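Local coordinates for protein acyl-CoA thioesterase II TesB2 (PDB 3U0A) that probably hydrolyses fatty acyl-CoA thioesters to free fatty acids and coenzyme A, as a double-hotdog thioesterase of the C/M/P thioester hydrolase family, at residues H254-I257 with E263-A266; C191-M196 with M225-G230. All coordinates share one frame; numbering follows the deposited sequence.

Contact 1 (H254-I257 with E263-A266); sequences HGKI and ELVA. With SO4 (sulfate ion), chain L.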
loop_
_atom_site.group_PDB
_atom_site.type_symbol
_atom_site.label_atom_id
_atom_site.label_comp_id
_atom_site.label_asym_id
_atom_site.label_seq_id
_atom_site.Cartn_x
_atom_site.Cartn_y
_atom_site.Cartn_z
ATOM N N HIS A 254 7.992 -1.586 5.325
ATOM C CA HIS A 254 7.490 -2.655 4.477
ATOM C C HIS A 254 7.749 -3.970 5.119
ATOM O O HIS A 254 8.870 -4.204 5.623
ATOM C CB HIS A 254 8.226 -2.638 3.148
ATOM C CG HIS A 254 7.932 -3.835 2.291
ATOM N ND1 HIS A 254 6.779 -3.975 1.630
ATOM C CD2 HIS A 254 8.677 -4.998 2.045
ATOM C CE1 HIS A 254 6.784 -5.152 0.963
ATOM N NE2 HIS A 254 7.946 -5.775 1.225
ATOM N N GLY A 255 6.772 -4.872 5.075
ATOM C CA GLY A 255 7.055 -6.208 5.528
ATOM C C GLY A 255 6.188 -7.316 5.011
ATOM O O GLY A 255 5.135 -7.059 4.448
ATOM N N LYS A 256 6.659 -8.549 5.241
ATOM C CA LYS A 256 5.946 -9.770 4.894
ATOM C C LYS A 256 5.878 -10.664 6.116
ATOM O O LYS A 256 6.786 -10.711 6.909
ATOM C CB LYS A 256 6.665 -10.527 3.787
ATOM C CG LYS A 256 7.267 -9.650 2.730
ATOM C CD LYS A 256 7.311 -10.376 1.397
ATOM C CE LYS A 256 7.783 -9.441 0.274
ATOM N NZ LYS A 256 9.242 -9.128 0.347
ATOM N N ILE A 257 4.788 -11.380 6.258
ATOM C CA ILE A 257 4.580 -12.181 7.431
ATOM C C ILE A 257 4.431 -13.638 7.023
ATOM O O ILE A 257 3.654 -13.964 6.135
ATOM C CB ILE A 257 3.370 -11.664 8.218
ATOM C CG1 ILE A 257 3.735 -10.366 8.902
ATOM C CG2 ILE A 257 2.959 -12.639 9.288
ATOM C CD1 ILE A 257 2.747 -9.268 8.682
ATOM N N GLU A 263 4.804 -20.409 5.102
ATOM C CA GLU A 263 3.766 -19.858 4.269
ATOM C C GLU A 263 3.721 -18.345 4.401
ATOM O O GLU A 263 3.610 -17.827 5.507
ATOM C CB GLU A 263 2.397 -20.398 4.667
ATOM C CG GLU A 263 2.204 -21.897 4.521
ATOM C CD GLU A 263 2.036 -22.367 3.061
ATOM O OE1 GLU A 263 1.152 -21.832 2.333
ATOM O OE2 GLU A 263 2.782 -23.314 2.649
ATOM N N LEU A 264 3.769 -17.648 3.265
ATOM C CA LEU A 264 3.609 -16.198 3.219
ATOM C C LEU A 264 2.114 -15.897 3.303
ATOM O O LEU A 264 1.355 -16.324 2.446
ATOM C CB LEU A 264 4.223 -15.637 1.914
ATOM C CG LEU A 264 3.951 -14.187 1.558
ATOM C CD1 LEU A 264 4.460 -13.243 2.632
ATOM C CD2 LEU A 264 4.627 -13.900 0.246
ATOM N N VAL A 265 1.715 -15.163 4.338
ATOM C CA VAL A 265 0.310 -15.000 4.678
ATOM C C VAL A 265 -0.176 -13.573 4.625
ATOM O O VAL A 265 -1.372 -13.382 4.457
ATOM C CB VAL A 265 0.011 -15.593 6.076
ATOM C CG1 VAL A 265 0.415 -17.061 6.112
ATOM C CG2 VAL A 265 0.741 -14.840 7.172
ATOM N N ALA A 266 0.736 -12.587 4.770
ATOM C CA ALA A 266 0.411 -11.146 4.621
ATOM C C ALA A 266 1.612 -10.251 4.248
ATOM O O ALA A 266 2.767 -10.568 4.556
ATOM C CB ALA A 266 -0.302 -10.605 5.865
HETATM S S SO4 L . 11.584 -6.421 -1.311
HETATM O O1 SO4 L . 10.089 -6.347 -1.286
HETATM O O2 SO4 L . 12.162 -5.206 -2.030
HETATM O O3 SO4 L . 12.061 -6.561 0.107
HETATM O O4 SO4 L . 11.949 -7.650 -2.109
#

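Contact 2 (C191-M196 with M225-G230); sequences CALAYM and MWFMRG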
loop_
_atom_site.group_PDB
_atom_site.type_symbol
_atom_site.label_atom_id
_atom_site.label_comp_id
_atom_site.label_asym_id
_atom_site.label_seq_id
_atom_site.Cartn_x
_atom_site.Cartn_y
_atom_site.Cartn_z
ATOM N N CYS A 191 -7.275 -9.102 12.389
ATOM C CA CYS A 191 -7.155 -7.957 13.287
ATOM C C CYS A 191 -5.959 -8.068 14.232
ATOM O O CYS A 191 -5.255 -7.101 14.465
ATOM C CB CYS A 191 -8.440 -7.759 14.092
ATOM S SG CYS A 191 -9.835 -7.110 13.127
ATOM N N ALA A 192 -5.728 -9.255 14.759
ATOM C CA ALA A 192 -4.588 -9.498 15.623
ATOM C C ALA A 192 -3.298 -9.145 14.875
ATOM O O ALA A 192 -2.480 -8.392 15.384
ATOM C CB ALA A 192 -4.578 -10.953 16.115
ATOM N N LEU A 193 -3.148 -9.668 13.656
ATOM C CA LEU A 193 -1.953 -9.434 12.852
ATOM C C LEU A 193 -1.831 -7.954 12.441
ATOM O O LEU A 193 -0.719 -7.385 12.459
ATOM C CB LEU A 193 -1.939 -10.347 11.609
ATOM C CG LEU A 193 -0.804 -10.165 10.586
ATOM C CD1 LEU A 193 -0.567 -11.445 9.829
ATOM C CD2 LEU A 193 -1.104 -9.057 9.598
ATOM N N ALA A 194 -2.961 -7.354 12.064
ATOM C CA ALA A 194 -2.971 -5.971 11.612
ATOM C C ALA A 194 -2.636 -5.045 12.795
ATOM O O ALA A 194 -1.912 -4.050 12.645
ATOM C CB ALA A 194 -4.323 -5.613 10.986
ATOM N N TYR A 195 -3.134 -5.423 13.972
ATOM C CA TYR A 195 -2.840 -4.704 15.200
ATOM C C TYR A 195 -1.351 -4.733 15.556
ATOM O O TYR A 195 -0.718 -3.679 15.803
ATOM C CB TYR A 195 -3.665 -5.294 16.362
ATOM C CG TYR A 195 -3.447 -4.608 17.692
ATOM C CD1 TYR A 195 -3.984 -3.376 17.927
ATOM C CD2 TYR A 195 -2.671 -5.185 18.697
ATOM C CE1 TYR A 195 -3.799 -2.728 19.125
ATOM C CE2 TYR A 195 -2.483 -4.544 19.911
ATOM C CZ TYR A 195 -3.048 -3.309 20.112
ATOM O OH TYR A 195 -2.883 -2.618 21.283
ATOM N N MET A 196 -0.776 -5.933 15.593
ATOM C CA MET A 196 0.657 -6.050 15.934
ATOM C C MET A 196 1.562 -5.354 14.936
ATOM O O MET A 196 2.575 -4.786 15.335
ATOM C CB MET A 196 1.086 -7.487 16.112
ATOM C CG MET A 196 0.588 -8.081 17.416
ATOM S SD MET A 196 1.530 -7.520 18.836
ATOM C CE MET A 196 3.119 -8.318 18.564
ATOM N N MET A 225 -2.377 -3.039 3.565
ATOM C CA MET A 225 -2.179 -4.474 3.887
ATOM C C MET A 225 -2.864 -5.398 2.893
ATOM O O MET A 225 -3.868 -5.031 2.274
ATOM C CB MET A 225 -2.688 -4.795 5.281
ATOM C CG MET A 225 -2.032 -3.984 6.384
ATOM S SD MET A 225 -2.685 -4.358 8.010
ATOM C CE MET A 225 -1.822 -3.080 8.965
ATOM N N TRP A 226 -2.296 -6.597 2.736
ATOM C CA TRP A 226 -2.836 -7.587 1.822
ATOM C C TRP A 226 -2.819 -8.897 2.500
ATOM O O TRP A 226 -1.776 -9.349 2.924
ATOM C CB TRP A 226 -2.024 -7.618 0.525
ATOM C CG TRP A 226 -2.078 -6.308 -0.264
ATOM C CD1 TRP A 226 -2.953 -5.961 -1.275
ATOM C CD2 TRP A 226 -1.212 -5.159 -0.128
ATOM N NE1 TRP A 226 -2.698 -4.711 -1.748
ATOM C CE2 TRP A 226 -1.682 -4.169 -1.089
ATOM C CE3 TRP A 226 -0.131 -4.851 0.670
ATOM C CZ2 TRP A 226 -1.072 -2.943 -1.230
ATOM C CZ3 TRP A 226 0.475 -3.593 0.520
ATOM C CH2 TRP A 226 0.013 -2.673 -0.417
ATOM N N PHE A 227 -3.980 -9.516 2.624
ATOM C CA PHE A 227 -4.138 -10.733 3.422
ATOM C C PHE A 227 -4.291 -11.882 2.479
ATOM O O PHE A 227 -5.343 -12.070 1.902
ATOM C CB PHE A 227 -5.345 -10.607 4.347
ATOM C CG PHE A 227 -5.315 -9.369 5.169
ATOM C CD1 PHE A 227 -4.375 -9.218 6.168
ATOM C CD2 PHE A 227 -6.180 -8.330 4.920
ATOM C CE1 PHE A 227 -4.319 -8.062 6.923
ATOM C CE2 PHE A 227 -6.125 -7.175 5.673
ATOM C CZ PHE A 227 -5.199 -7.041 6.679
ATOM N N MET A 228 -3.216 -12.632 2.298
ATOM C CA MET A 228 -3.139 -13.616 1.207
ATOM C C MET A 228 -3.579 -15.060 1.571
ATOM O O MET A 228 -4.254 -15.699 0.796
ATOM C CB MET A 228 -1.714 -13.656 0.641
ATOM C CG MET A 228 -1.312 -12.491 -0.245
ATOM S SD MET A 228 -0.023 -11.377 0.406
ATOM C CE MET A 228 1.165 -12.477 1.151
ATOM N N ARG A 229 -3.167 -15.588 2.722
ATOM C CA ARG A 229 -3.459 -16.995 3.074
ATOM C C ARG A 229 -3.840 -17.061 4.526
ATOM O O ARG A 229 -3.484 -16.187 5.311
ATOM C CB ARG A 229 -2.238 -17.895 2.841
ATOM C CG ARG A 229 -1.893 -18.093 1.380
ATOM C CD ARG A 229 -0.470 -18.604 1.228
ATOM N NE ARG A 229 -0.048 -18.637 -0.173
ATOM C CZ ARG A 229 0.629 -17.677 -0.818
ATOM N NH1 ARG A 229 1.027 -16.554 -0.215
ATOM N NH2 ARG A 229 0.909 -17.846 -2.102
ATOM N N GLY A 230 -4.565 -18.095 4.888
ATOM C CA GLY A 230 -4.944 -18.287 6.278
ATOM C C GLY A 230 -3.765 -18.615 7.175
ATOM O O GLY A 230 -2.790 -19.262 6.755
#

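Contact 1 (H254-I257 with E263-A266)
Two backbone hydrogen bonds join Ile-257 to neighbouring residues of 263-266. Its N donates to O of Ala-266 at 2.8 Å. Its O accepts from N of Val-265 at 2.9 Å. CA of Lys-256 makes a CA-H...O contact with the same O of Ala-266, 3.3 Å away.

The apolar contacts lie on both faces of the strand pair. The side chains of Ile-257 and Val-265 cross at about a right angle, CG2 to CG2 at 3.8 Å. CD1 of Ile-257 lies 4.4 Å from CB of Ala-266, and Leu-193 of helix 186-200 touches both residues. On the other face, CD1 of Leu-264 rests against CB of Lys-256.

The polar end of Lys-256 leads away from 263-266. Its chain bends at the last torsion (chi4 73°), and NZ makes a weak hydrogen bond of 3.3 Å to O1 of a sulfate ion, probably from the crystallisation liquor. Lys-168 also binds this sulfate.

Val-265 and Ala-266 both stand opposite Ile-257. This is a classic beta bulge, in the antiparallel hairpin of strands 250-259 and 264-275.

Contact 2 (C191-M196 with M225-G230)
Ala-194 of helix 186-200, a helix lying on the inner face of a hotdog sheet, meets the end of the Met-225 side chain from strand 217-227. This is the tight part of the contact. SD of Met-225 lies 3.6 Å from CB of Ala-194. The methyl CE lies beyond the sulfur, 3.8 Å from O of Ala-194. The Met-225 chain is extended beyond CG (chi2 179°, chi3 -173°), and this carries the thioether across to the helix. The small alanine probably lets it come close to the helix backbone, with SD of Met-225 4.0 Å from CA of Ala-194. Ser-197 and Asp-198 of the same helix also touch Met-225.

The second touch is looser. CD2 of Leu-193 approaches the Phe-227 ring at its edge, near the ring plane, with CE1 the nearest ring atom at 4.3 Å. Phe-227 also packs on Ile-190 of the helix and on Leu-62 of strand 58-66.

The outer sides of both segments turn from this interface. Tyr-195 points away from the strand and is partly exposed. Met-228 and Arg-229 are also partly exposed, and Gly-230 is exposed. Arg-229 has polar partners there, O of Leu-264 and Ser-245 of the second subunit.

No hydrogen bond crosses between helix and strand. Without directional bonds, these two segments are held to each other by the fit of their apolar side chains.

In the fold
Both contacts are largely buried and lie close together, their centres 9 Å apart. Contact 2 is nearer the middle of the chain. It sets a helix on a strand through apolar side chains. Contact 1 joins two strands edge to edge, mainly through backbone bonds, and its Lys-256 face meets a sulfate. Both contacts touch the second subunit, contact 2 through Trp-226, Met-228 and Arg-229. Strands 217-227 and 264-275 are neighbours, so the two contacts meet directly. N of Met-228 probably bonds to O of Val-265 at 2.9 Å, beside the bulge. Leu-193 is common to both apolar clusters.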